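Local coordinates for 3-hydroxyadipyl-CoA dehydrogenase (Escherichia coli, PDB 3MOG), which catalyses the NAD+-dependent oxidation of 3-hydroxyadipyl-CoA to 3-oxoadipyl-CoA in the degradation of phenylacetate, at residues Glu201-Leu206 and Gly229-Thr234; Val293-Val298 and Val379-Asp384; Ile323-Glu328 and Val343-Ala348; Thr329-Ala334 and Ala356-Pro361; Val351-Ala356 and Pro386-Trp391. All blocks are in the same frame, centred on the assembly; numbering follows the deposited sequence.

Interaction 1 (Glu201-Leu206 and Gly229-Thr234)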
# COMPACT_ATOMS: atom_id res chain seq x y z
N GLU C 201 3.21 16.53 -6.97
CA GLU C 201 4.01 16.53 -8.21
C GLU C 201 5.32 17.35 -8.09
O GLU C 201 6.38 16.90 -8.56
CB GLU C 201 3.19 16.89 -9.45
CG GLU C 201 2.25 15.75 -9.91
CD GLU C 201 2.97 14.44 -10.21
OE1 GLU C 201 2.45 13.36 -9.85
OE2 GLU C 201 4.07 14.47 -10.80
N ALA C 202 5.25 18.49 -7.41
CA ALA C 202 6.42 19.32 -7.10
C ALA C 202 7.49 18.62 -6.23
O ALA C 202 8.67 18.67 -6.55
CB ALA C 202 5.98 20.55 -6.44
N TRP C 203 7.07 18.00 -5.13
CA TRP C 203 8.01 17.20 -4.32
C TRP C 203 8.74 16.10 -5.11
O TRP C 203 9.94 15.88 -4.92
CB TRP C 203 7.32 16.60 -3.11
CG TRP C 203 6.79 17.63 -2.14
CD1 TRP C 203 5.49 17.82 -1.77
CD2 TRP C 203 7.56 18.59 -1.41
NE1 TRP C 203 5.40 18.85 -0.86
CE2 TRP C 203 6.65 19.34 -0.62
CE3 TRP C 203 8.93 18.89 -1.33
CZ2 TRP C 203 7.07 20.38 0.22
CZ3 TRP C 203 9.34 19.93 -0.49
CH2 TRP C 203 8.41 20.65 0.28
N ARG C 204 8.01 15.44 -6.01
CA ARG C 204 8.62 14.41 -6.86
C ARG C 204 9.64 15.00 -7.83
O ARG C 204 10.72 14.44 -8.01
CB ARG C 204 7.56 13.64 -7.62
CG ARG C 204 7.06 12.44 -6.85
CD ARG C 204 6.09 11.69 -7.69
NE ARG C 204 6.74 10.87 -8.70
CZ ARG C 204 6.57 9.56 -8.79
NH1 ARG C 204 5.78 8.94 -7.92
NH2 ARG C 204 7.17 8.87 -9.75
N ALA C 205 9.29 16.14 -8.42
CA ALA C 205 10.19 16.87 -9.31
C ALA C 205 11.44 17.30 -8.53
O ALA C 205 12.56 17.06 -8.96
CB ALA C 205 9.47 18.09 -9.92
N LEU C 206 11.21 17.87 -7.34
CA LEU C 206 12.28 18.27 -6.42
C LEU C 206 13.21 17.12 -6.00
O LEU C 206 14.42 17.30 -5.98
CB LEU C 206 11.69 18.93 -5.18
CG LEU C 206 12.53 19.90 -4.38
CD1 LEU C 206 13.48 20.71 -5.26
CD2 LEU C 206 11.59 20.81 -3.63
N GLY C 229 3.15 29.30 -6.72
CA GLY C 229 3.80 28.02 -6.97
C GLY C 229 3.65 27.09 -5.78
O GLY C 229 3.58 27.56 -4.64
N PRO C 230 3.58 25.78 -6.04
CA PRO C 230 3.27 24.83 -4.96
C PRO C 230 4.28 24.83 -3.81
O PRO C 230 3.89 24.70 -2.67
CB PRO C 230 3.28 23.48 -5.68
CG PRO C 230 4.18 23.66 -6.84
CD PRO C 230 3.90 25.08 -7.30
N LEU C 231 5.57 25.03 -4.10
CA LEU C 231 6.59 24.88 -3.05
C LEU C 231 6.63 26.12 -2.15
O LEU C 231 6.58 26.00 -0.92
CB LEU C 231 7.95 24.54 -3.66
CG LEU C 231 7.97 23.23 -4.47
CD1 LEU C 231 9.13 23.18 -5.42
CD2 LEU C 231 8.01 22.01 -3.55
N GLU C 232 6.62 27.30 -2.75
CA GLU C 232 6.44 28.54 -2.00
C GLU C 232 5.15 28.54 -1.15
O GLU C 232 5.17 28.95 0.01
CB GLU C 232 6.46 29.74 -2.94
CG GLU C 232 6.43 31.07 -2.20
CD GLU C 232 6.56 32.27 -3.12
OE1 GLU C 232 6.94 32.09 -4.30
OE2 GLU C 232 6.29 33.39 -2.64
N LEU C 233 4.03 28.07 -1.73
CA LEU C 233 2.77 27.93 -0.99
C LEU C 233 2.89 26.97 0.20
O LEU C 233 2.33 27.24 1.25
CB LEU C 233 1.62 27.51 -1.91
CG LEU C 233 0.18 27.50 -1.37
CD1 LEU C 233 -0.30 28.91 -1.09
CD2 LEU C 233 -0.77 26.81 -2.33
N THR C 234 3.63 25.88 0.05
CA THR C 234 3.88 25.03 1.23
C THR C 234 4.71 25.74 2.32
O THR C 234 4.46 25.53 3.51
CB THR C 234 4.54 23.67 0.90
OG1 THR C 234 5.85 23.86 0.35
CG2 THR C 234 3.70 22.88 -0.08
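Residues 201-206 lie within a longer helix, whereas Gly229 occupies the N-cap position of the helix that starts at Pro230. The axes of the two short helical pieces approach to 10.4 Å and their directions differ by 106°, so the helices cross nearly at a right angle. Ala202 and Pro230 form the nearest backbone pair, with CA atoms 6.7 Å apart. The small side chain of Ala202 suits this approach: its CB rests against the proline ring, 3.6 Å from Pro230 CG. Leu231 carries most of the remaining packing. Its CG is anti to the carbonyl carbon, and CD2 reaches three residues of the other helix at once. Leu231 CD2 sits over one face of the Trp203 indole, 3.8 Å from the centroid of its six-membered ring and 7° off the ring normal, a CH-pi contact. Leu231 CD2 also meets Ala202 CB and Leu206 CD2, each at 3.8 Å, the two leucines crossing obliquely. Thr234 approaches the indole tip to tip, its OG1 3.7 Å from Trp203 CZ2. Thr234 OG1 turns back to donate to Leu231 O at 2.6 Å, in the carbonyl plane on a lone pair, and it also bonds Gln239. The crossing belongs to the first of the chain's two C-terminal-type domains of the 3-hydroxyacyl-CoA dehydrogenase family. Trp203 continues onto Val264 and Leu268 of helix 263-270, while helix 213-223 packs Leu220 against Pro230 and offers Asp217 to the backbone N-H groups of Leu231 and Glu232 in the first turn of helix 230-237.

Interaction 2 (Val293-Val298 and Val379-Asp384)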
# COMPACT_ATOMS: atom_id res chain seq x y z
N VAL C 293 15.07 34.23 -14.21
CA VAL C 293 15.48 35.00 -15.39
C VAL C 293 14.99 34.37 -16.70
O VAL C 293 14.25 35.00 -17.46
CB VAL C 293 17.03 35.24 -15.45
CG1 VAL C 293 17.39 36.13 -16.62
CG2 VAL C 293 17.54 35.85 -14.14
N GLY C 294 15.42 33.14 -16.97
CA GLY C 294 15.19 32.55 -18.27
C GLY C 294 16.39 32.76 -19.16
O GLY C 294 17.23 33.62 -18.89
N LEU C 295 16.48 31.98 -20.23
CA LEU C 295 17.65 31.99 -21.09
C LEU C 295 17.80 33.29 -21.86
O LEU C 295 16.81 33.86 -22.32
CB LEU C 295 17.62 30.77 -22.02
CG LEU C 295 17.60 29.44 -21.25
CD1 LEU C 295 17.04 28.31 -22.12
CD2 LEU C 295 18.98 29.06 -20.65
N GLU C 296 19.03 33.78 -21.96
CA GLU C 296 19.35 34.99 -22.73
C GLU C 296 18.95 34.81 -24.19
O GLU C 296 18.94 33.68 -24.70
CB GLU C 296 20.84 35.34 -22.64
CG GLU C 296 21.23 36.17 -21.41
CD GLU C 296 21.30 35.35 -20.12
OE1 GLU C 296 21.67 34.16 -20.17
OE2 GLU C 296 20.99 35.92 -19.05
N ALA C 297 18.61 35.92 -24.85
CA ALA C 297 18.21 35.90 -26.26
C ALA C 297 19.32 35.32 -27.12
O ALA C 297 20.48 35.74 -27.05
CB ALA C 297 17.82 37.28 -26.74
N VAL C 298 18.97 34.31 -27.90
CA VAL C 298 19.86 33.79 -28.92
C VAL C 298 19.81 34.81 -30.07
O VAL C 298 18.76 35.42 -30.32
CB VAL C 298 19.45 32.37 -29.38
CG1 VAL C 298 20.63 31.65 -30.02
CG2 VAL C 298 18.96 31.56 -28.19
N VAL C 379 11.84 31.29 -21.77
CA VAL C 379 12.23 29.89 -21.87
C VAL C 379 13.09 29.45 -20.69
O VAL C 379 14.21 29.95 -20.53
CB VAL C 379 13.00 29.62 -23.18
CG1 VAL C 379 13.32 28.14 -23.33
CG2 VAL C 379 12.22 30.12 -24.37
N LEU C 380 12.58 28.53 -19.87
CA LEU C 380 13.37 27.91 -18.79
C LEU C 380 13.73 26.48 -19.15
O LEU C 380 12.86 25.71 -19.55
CB LEU C 380 12.59 27.91 -17.48
CG LEU C 380 12.25 29.25 -16.83
CD1 LEU C 380 11.25 29.04 -15.74
CD2 LEU C 380 13.50 29.91 -16.26
N GLN C 381 15.00 26.12 -19.00
CA GLN C 381 15.44 24.78 -19.37
C GLN C 381 15.56 23.86 -18.15
O GLN C 381 16.22 24.21 -17.17
CB GLN C 381 16.76 24.82 -20.14
CG GLN C 381 17.05 23.53 -20.87
CD GLN C 381 18.24 23.62 -21.82
OE1 GLN C 381 18.81 24.69 -22.05
NE2 GLN C 381 18.60 22.48 -22.40
N ILE C 382 14.92 22.69 -18.23
CA ILE C 382 14.93 21.72 -17.11
C ILE C 382 15.37 20.34 -17.58
O ILE C 382 15.69 20.16 -18.76
CB ILE C 382 13.55 21.66 -16.42
CG1 ILE C 382 12.47 21.11 -17.36
CG2 ILE C 382 13.13 23.05 -15.91
CD1 ILE C 382 11.08 20.96 -16.70
N ALA C 383 15.39 19.35 -16.69
CA ALA C 383 15.72 17.98 -17.10
C ALA C 383 14.63 17.37 -18.00
O ALA C 383 13.49 17.84 -18.02
CB ALA C 383 16.01 17.11 -15.89
N ASP C 384 15.01 16.34 -18.76
CA ASP C 384 14.13 15.63 -19.68
C ASP C 384 13.22 14.67 -18.88
O ASP C 384 13.43 13.46 -18.84
CB ASP C 384 14.99 14.89 -20.73
CG ASP C 384 14.19 14.45 -21.95
OD1 ASP C 384 13.01 14.83 -22.10
OD2 ASP C 384 14.75 13.70 -22.77
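Leu295 lays its isobutyl group across the carbonyl of Val379, with CG 3.5 Å from Val379 O. Farther along, Leu295 CD1 meets Val379 CG1 at 3.9 Å, the two side chains crossing obliquely, and it touches Gln381 CB at 4.0 Å. Beneath this overlap the backbone makes one hydrogen bond, from Leu295 N to Val379 O at 3.1 Å. The bond is nearly straight, 168° at the hydrogen, and arrives almost along the C=O axis. Strand 378-381 is the outermost strand at its end of a six-stranded mixed sheet in the reduced Rossmann-fold domain; Leu380 pairs inward with Val352 and Ile354, which leaves Val379 O facing the irregular 293-298 segment, which crosses this edge steeply and touches it through Gly294 and Leu295. Gly294 brings the chain close enough: its CA is 3.6 Å from Val379 O and 3.7 Å from Leu380 CD2. With phi at 95°, a side chain at Gly294 would strike the carbonyl oxygen of Val293. The segment is also held on helix 362-373, where Gln373 bonds Glu296 O and Val298 N through its amide. Ile369 of that helix packs against Leu295, and Leu372 packs on Val379.

Interaction 3 (Ile323-Glu328 and Val343-Ala348)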
# COMPACT_ATOMS: atom_id res chain seq x y z
N ILE C 323 8.07 19.64 -29.70
CA ILE C 323 6.88 18.83 -29.43
C ILE C 323 6.37 19.15 -28.03
O ILE C 323 7.12 19.07 -27.05
CB ILE C 323 7.16 17.32 -29.60
CG1 ILE C 323 7.70 17.02 -31.01
CG2 ILE C 323 5.89 16.49 -29.35
CD1 ILE C 323 8.14 15.57 -31.26
N GLU C 324 5.11 19.57 -27.96
CA GLU C 324 4.41 19.71 -26.69
C GLU C 324 4.34 18.34 -25.99
O GLU C 324 4.07 17.34 -26.64
CB GLU C 324 3.00 20.26 -26.92
CG GLU C 324 2.99 21.73 -27.33
CD GLU C 324 1.62 22.36 -27.16
OE1 GLU C 324 0.99 22.67 -28.18
OE2 GLU C 324 1.18 22.56 -26.00
N THR C 325 4.64 18.30 -24.69
CA THR C 325 4.76 17.00 -23.97
C THR C 325 3.46 16.21 -23.94
O THR C 325 2.39 16.75 -23.66
CB THR C 325 5.32 17.15 -22.52
OG1 THR C 325 5.52 15.85 -21.96
CG2 THR C 325 4.41 17.98 -21.60
N GLN C 326 3.59 14.93 -24.29
CA GLN C 326 2.56 13.91 -24.13
C GLN C 326 3.03 12.88 -23.08
O GLN C 326 2.41 11.82 -22.90
CB GLN C 326 2.32 13.20 -25.48
CG GLN C 326 1.83 14.13 -26.61
CD GLN C 326 1.85 13.48 -27.99
OE1 GLN C 326 1.86 12.25 -28.12
NE2 GLN C 326 1.84 14.31 -29.03
N GLY C 327 4.15 13.18 -22.43
CA GLY C 327 4.65 12.31 -21.36
C GLY C 327 5.78 11.40 -21.77
O GLY C 327 6.26 10.59 -20.96
N GLU C 328 6.18 11.50 -23.04
CA GLU C 328 7.39 10.84 -23.53
C GLU C 328 8.56 11.80 -23.49
O GLU C 328 8.38 13.00 -23.67
CB GLU C 328 7.17 10.32 -24.94
CG GLU C 328 6.07 9.29 -25.07
CD GLU C 328 5.94 8.76 -26.48
OE1 GLU C 328 6.49 7.67 -26.77
OE2 GLU C 328 5.30 9.45 -27.31
N VAL C 343 11.35 19.05 -26.20
CA VAL C 343 10.03 18.90 -25.60
C VAL C 343 9.63 20.20 -24.87
O VAL C 343 10.42 20.74 -24.11
CB VAL C 343 9.96 17.65 -24.68
CG1 VAL C 343 8.83 17.76 -23.67
CG2 VAL C 343 9.80 16.38 -25.52
N ILE C 344 8.42 20.70 -25.13
CA ILE C 344 7.95 21.91 -24.47
C ILE C 344 6.72 21.64 -23.59
O ILE C 344 5.87 20.80 -23.89
CB ILE C 344 7.68 23.06 -25.50
CG1 ILE C 344 7.17 24.32 -24.81
CG2 ILE C 344 6.68 22.64 -26.57
CD1 ILE C 344 6.96 25.48 -25.76
N ASP C 345 6.67 22.37 -22.48
CA ASP C 345 5.64 22.29 -21.48
C ASP C 345 5.07 23.68 -21.35
O ASP C 345 5.68 24.55 -20.71
CB ASP C 345 6.31 21.89 -20.17
CG ASP C 345 5.34 21.64 -19.05
OD1 ASP C 345 5.73 21.87 -17.88
OD2 ASP C 345 4.21 21.18 -19.32
N LYS C 346 3.91 23.92 -21.97
CA LYS C 346 3.36 25.28 -21.98
C LYS C 346 1.85 25.30 -21.88
O LYS C 346 1.18 24.37 -22.35
CB LYS C 346 3.79 26.05 -23.24
CG LYS C 346 3.31 25.46 -24.57
CD LYS C 346 3.25 26.51 -25.68
CE LYS C 346 3.03 25.85 -27.05
NZ LYS C 346 2.81 26.82 -28.16
N MET C 347 1.32 26.35 -21.25
CA MET C 347 -0.10 26.71 -21.40
C MET C 347 -0.24 28.13 -21.93
O MET C 347 0.33 28.43 -22.98
CB MET C 347 -0.91 26.44 -20.12
CG MET C 347 -1.14 24.92 -19.89
SD MET C 347 -2.12 24.50 -18.45
CE MET C 347 -2.11 22.73 -18.57
N ALA C 348 -0.96 29.01 -21.25
CA ALA C 348 -1.23 30.36 -21.79
C ALA C 348 -0.20 31.40 -21.36
O ALA C 348 0.11 32.32 -22.11
CB ALA C 348 -2.63 30.82 -21.44
O HOH W 1 3.13 21.90 -23.95
O HOH W 2 -0.78 24.59 -24.39
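Glu324 OE2 is gripped three times: by two waters and by a salt bridge to Arg440. The first water donates to Glu324 OE2 at 2.9 Å and to Ile344 O at 3.0 Å. It also accepts from Lys346 N at 2.9 Å, so one molecule ties the carboxylate to the backbone of Ile344 and Lys346. A second water links OE2 to Lys346 O, which it meets at 2.8 Å. The lysine side chain itself crosses the glutamate at about a right angle, its CE against the carboxylate carbon, yet Lys346 NZ stays 4.5 Å from Glu324 OE1, beyond a salt bridge. Nearer the backbone, Glu324 runs alongside Ile344, both pointing the same way. Replacing Glu324 with an alanine would remove the carboxylate, its water bridges and its link to Arg440, and would probably loosen the hold on the backbone at Lys346. Two backbone bonds join the segments. Ile344 N gives to Ile323 O at 2.8 Å from above the carbonyl plane, and Thr325 N gives to Ile344 O at 2.9 Å, nearly along the C=O axis. On the side of Ile323 and Val343, Thr325 CB packs on the CG1 branch of Val343. Thr325 OG1, anti to its backbone N, accepts from Gly327 N in an ST turn that bends the chain away after the strand. Paired parallel, strands 320-324 and 341-345 form, with helix 330-337 between them, a beta-alpha-beta unit of the reduced Rossmann-fold domain.

Interaction 4 (Thr329-Ala334 and Ala356-Pro361)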
# COMPACT_ATOMS: atom_id res chain seq x y z
N THR C 329 9.76 11.28 -23.24
CA THR C 329 10.94 12.13 -23.16
C THR C 329 11.40 12.57 -24.55
O THR C 329 11.16 11.88 -25.54
CB THR C 329 12.13 11.44 -22.47
OG1 THR C 329 12.54 10.31 -23.25
CG2 THR C 329 11.76 10.98 -21.05
N ALA C 330 12.05 13.72 -24.59
CA ALA C 330 12.75 14.20 -25.78
C ALA C 330 13.69 13.13 -26.34
O ALA C 330 13.70 12.88 -27.55
CB ALA C 330 13.50 15.49 -25.46
N GLN C 331 14.45 12.48 -25.45
CA GLN C 331 15.37 11.41 -25.83
C GLN C 331 14.69 10.22 -26.51
O GLN C 331 15.18 9.73 -27.53
CB GLN C 331 16.23 10.95 -24.64
CG GLN C 331 17.43 10.05 -25.01
CD GLN C 331 18.69 10.80 -25.53
OE1 GLN C 331 18.61 11.91 -26.07
NE2 GLN C 331 19.85 10.17 -25.37
N ALA C 332 13.56 9.77 -25.97
CA ALA C 332 12.85 8.65 -26.58
C ALA C 332 12.35 9.01 -27.97
O ALA C 332 12.42 8.20 -28.89
CB ALA C 332 11.70 8.16 -25.70
N LEU C 333 11.83 10.23 -28.12
CA LEU C 333 11.34 10.71 -29.42
C LEU C 333 12.49 10.86 -30.41
O LEU C 333 12.38 10.44 -31.56
CB LEU C 333 10.55 12.03 -29.27
CG LEU C 333 9.24 11.91 -28.48
CD1 LEU C 333 8.64 13.27 -28.19
CD2 LEU C 333 8.23 11.01 -29.18
N ALA C 334 13.61 11.42 -29.92
CA ALA C 334 14.76 11.72 -30.77
C ALA C 334 15.39 10.47 -31.37
O ALA C 334 15.79 10.48 -32.53
CB ALA C 334 15.80 12.57 -30.03
N ALA C 356 15.79 19.47 -23.85
CA ALA C 356 16.43 19.00 -25.07
C ALA C 356 16.81 17.56 -24.87
O ALA C 356 17.22 17.17 -23.77
CB ALA C 356 17.68 19.81 -25.33
N ALA C 357 16.67 16.74 -25.91
CA ALA C 357 17.24 15.41 -25.88
C ALA C 357 18.76 15.55 -25.77
O ALA C 357 19.37 16.39 -26.43
CB ALA C 357 16.87 14.66 -27.13
N ALA C 358 19.36 14.74 -24.90
CA ALA C 358 20.83 14.67 -24.74
C ALA C 358 21.57 14.59 -26.07
O ALA C 358 22.63 15.19 -26.23
CB ALA C 358 21.21 13.48 -23.86
N VAL C 359 20.97 13.85 -27.01
CA VAL C 359 21.48 13.63 -28.37
C VAL C 359 21.40 14.86 -29.31
O VAL C 359 21.96 14.83 -30.41
CB VAL C 359 20.78 12.37 -29.01
CG1 VAL C 359 19.49 12.74 -29.72
CG2 VAL C 359 21.72 11.62 -29.95
N ASN C 360 20.71 15.92 -28.88
CA ASN C 360 20.66 17.17 -29.66
C ASN C 360 22.03 17.82 -29.73
O ASN C 360 22.73 17.91 -28.71
CB ASN C 360 19.70 18.20 -29.06
CG ASN C 360 18.24 17.89 -29.33
OD1 ASN C 360 17.89 16.78 -29.72
ND2 ASN C 360 17.38 18.88 -29.10
N PRO C 361 22.43 18.26 -30.93
CA PRO C 361 23.50 19.23 -31.04
C PRO C 361 22.95 20.55 -30.54
O PRO C 361 21.80 20.89 -30.83
CB PRO C 361 23.77 19.31 -32.55
CG PRO C 361 23.12 18.09 -33.14
CD PRO C 361 21.95 17.80 -32.26
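Gln331 starts with CG anti to its backbone N (chi1 -168°), then bends at chi2 (81°), which swings the carboxamide over to the turn of residues 357-360. There Gln331 OE1 accepts from Val359 N at 3.2 Å, in the plane of the amide and on a lone pair, with 162° at the hydrogen. Ala358 N is as near to Gln331 OE1 but badly angled, so Val359 N makes the one bond to this type I beta turn, closed by Asn360 N bonding Ala357 O. An alanine in place of Gln331 would remove this bond to Val359, and the turn would probably be held less firmly to the helix. Ala330 CB lies 3.4 Å from Ala357 N; one helical turn on, Ala334 CB touches Ala357 CB and Val359 CG1, each at 3.7 Å. Thr329 caps the helix through OG1, which accepts from Ala332 N, and Asp384 takes the N-H groups of Ala330 and Gln331. The turn leads from strand 351-356 towards helix 362-373, laid against the start of helix 330-337; strand 341-345 touches both, Val343 meeting Ala330 and Val341 bonding the backbone of Ala357, and Leu468 and Leu469 of a second subunit pack on Ala332 and Gln331.

Interaction 5 (Val351-Ala356 and Pro386-Trp391)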
# COMPACT_ATOMS: atom_id res chain seq x y z
N VAL C 351 5.73 32.11 -19.16
CA VAL C 351 6.76 31.17 -18.74
C VAL C 351 6.51 29.79 -19.33
O VAL C 351 5.41 29.25 -19.24
CB VAL C 351 6.94 31.17 -17.21
CG1 VAL C 351 7.68 29.93 -16.74
CG2 VAL C 351 7.69 32.43 -16.80
N VAL C 352 7.55 29.26 -19.97
CA VAL C 352 7.50 28.01 -20.71
C VAL C 352 8.72 27.17 -20.26
O VAL C 352 9.83 27.70 -20.17
CB VAL C 352 7.57 28.35 -22.22
CG1 VAL C 352 8.26 27.29 -23.02
CG2 VAL C 352 6.19 28.64 -22.78
N THR C 353 8.52 25.88 -19.96
CA THR C 353 9.70 25.01 -19.75
C THR C 353 9.98 24.10 -20.94
O THR C 353 9.07 23.72 -21.69
CB THR C 353 9.75 24.24 -18.38
OG1 THR C 353 8.83 23.14 -18.36
CG2 THR C 353 9.48 25.15 -17.21
N ILE C 354 11.26 23.78 -21.14
CA ILE C 354 11.70 22.95 -22.27
C ILE C 354 12.76 21.95 -21.83
O ILE C 354 13.41 22.14 -20.81
CB ILE C 354 12.27 23.79 -23.48
CG1 ILE C 354 13.64 24.39 -23.14
CG2 ILE C 354 11.28 24.87 -23.95
CD1 ILE C 354 14.51 24.66 -24.34
N ALA C 355 12.90 20.88 -22.59
CA ALA C 355 13.99 19.94 -22.36
C ALA C 355 14.47 19.49 -23.70
O ALA C 355 13.66 19.20 -24.59
CB ALA C 355 13.53 18.73 -21.52
N ALA C 356 15.79 19.47 -23.85
CA ALA C 356 16.43 19.00 -25.07
C ALA C 356 16.81 17.56 -24.87
O ALA C 356 17.22 17.17 -23.77
CB ALA C 356 17.68 19.81 -25.33
N PRO C 386 9.50 13.14 -17.94
CA PRO C 386 8.22 12.73 -18.51
C PRO C 386 7.06 13.62 -18.05
O PRO C 386 6.89 13.84 -16.85
CB PRO C 386 8.04 11.31 -17.98
CG PRO C 386 9.41 10.79 -17.88
CD PRO C 386 10.25 11.97 -17.43
N GLY C 387 6.32 14.18 -19.00
CA GLY C 387 5.18 15.02 -18.66
C GLY C 387 5.55 16.40 -18.15
O GLY C 387 4.68 17.25 -17.97
N MET C 388 6.85 16.61 -17.92
CA MET C 388 7.42 17.86 -17.43
C MET C 388 6.74 18.34 -16.14
O MET C 388 6.68 17.58 -15.17
CB MET C 388 7.47 18.93 -18.54
CG MET C 388 8.22 18.48 -19.80
SD MET C 388 10.01 18.45 -19.58
CE MET C 388 10.32 20.09 -20.19
N LEU C 389 6.21 19.57 -16.12
CA LEU C 389 5.78 20.17 -14.86
C LEU C 389 4.32 20.58 -14.84
O LEU C 389 3.53 20.07 -14.04
CB LEU C 389 6.66 21.38 -14.50
CG LEU C 389 8.14 21.12 -14.22
CD1 LEU C 389 8.86 22.41 -13.86
CD2 LEU C 389 8.34 20.06 -13.10
N ILE C 390 3.99 21.51 -15.72
CA ILE C 390 2.68 22.10 -15.81
C ILE C 390 1.68 21.03 -16.21
O ILE C 390 0.72 20.80 -15.48
CB ILE C 390 2.68 23.26 -16.84
CG1 ILE C 390 3.47 24.46 -16.31
CG2 ILE C 390 1.26 23.66 -17.23
CD1 ILE C 390 3.86 25.49 -17.40
N TRP C 391 1.94 20.36 -17.33
CA TRP C 391 1.00 19.38 -17.87
C TRP C 391 0.86 18.18 -16.96
O TRP C 391 -0.24 17.69 -16.77
CB TRP C 391 1.32 18.98 -19.32
CG TRP C 391 0.76 20.01 -20.27
CD1 TRP C 391 1.34 21.19 -20.66
CD2 TRP C 391 -0.54 19.98 -20.89
NE1 TRP C 391 0.50 21.88 -21.50
CE2 TRP C 391 -0.66 21.16 -21.66
CE3 TRP C 391 -1.60 19.06 -20.89
CZ2 TRP C 391 -1.80 21.46 -22.41
CZ3 TRP C 391 -2.74 19.35 -21.64
CH2 TRP C 391 -2.83 20.54 -22.39
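Met388 and Thr353 slide past each other in opposite directions, and the methionine, bent at both chi2 and chi3, turns its terminal methyl onto the strand backbone. Met388 CE lies 3.5 Å from Ile354 C and 3.6 Å from Ala355 N, so the methyl rests on the peptide link between these residues. Met388 CE also meets two side chains: Ala355 CB at 3.7 Å and Thr353 OG1 at 3.9 Å. Met388 SD lies alongside Ala355 CB at 4.0 Å, so both the sulfur and the methyl bear on the small alanine. Thr353 and Ala355 point towards the 386-391 segment, while the intervening Ile354 points away, as alternation along a strand requires. Strand 351-356 runs antiparallel to 341-345 in the six-stranded sheet of the reduced Rossmann-fold domain, whereas Leu389 occupies the N-cap position of helix 390-406 of the following C-terminal domain, so Met388 packs where the two family domains adjoin. Beyond it the fit is looser. Leu389 CD1 comes only to 4.4 Å from Thr353 CG2, and Ile390 CD1 to 4.5 Å from Val351 O. Asp345, on the neighbouring strand, accepts from the backbone N-H groups of Leu389, Ile390 and Trp391, and its charge probably suits this helix start. Helix 213-223 closes on the same group through Ala219, which touches Thr353, Leu389 and Ile390.

In the fold
Interactions 1, 3 and 5 are buried; 2 and 4 are only partly so. Strand 351-356 of interaction 5 lies between strand 341-345 of interaction 3 and strand 378-381 of interaction 2, so these three meet in one sheet. Helix 330-337 of interaction 4 links the two strands of interaction 3, and interactions 2 and 4 touch through Asp384. Interaction 1, in an earlier helical domain, meets this group where Ala205 packs on Leu389 of interaction 5. Chemistry follows place: apolar packing in 1 and 5, backbone pairing with bridging water in 3, and at the periphery single hydrogen bonds with modest side-chain packing, leucine on valine in 2 and alanines in 4.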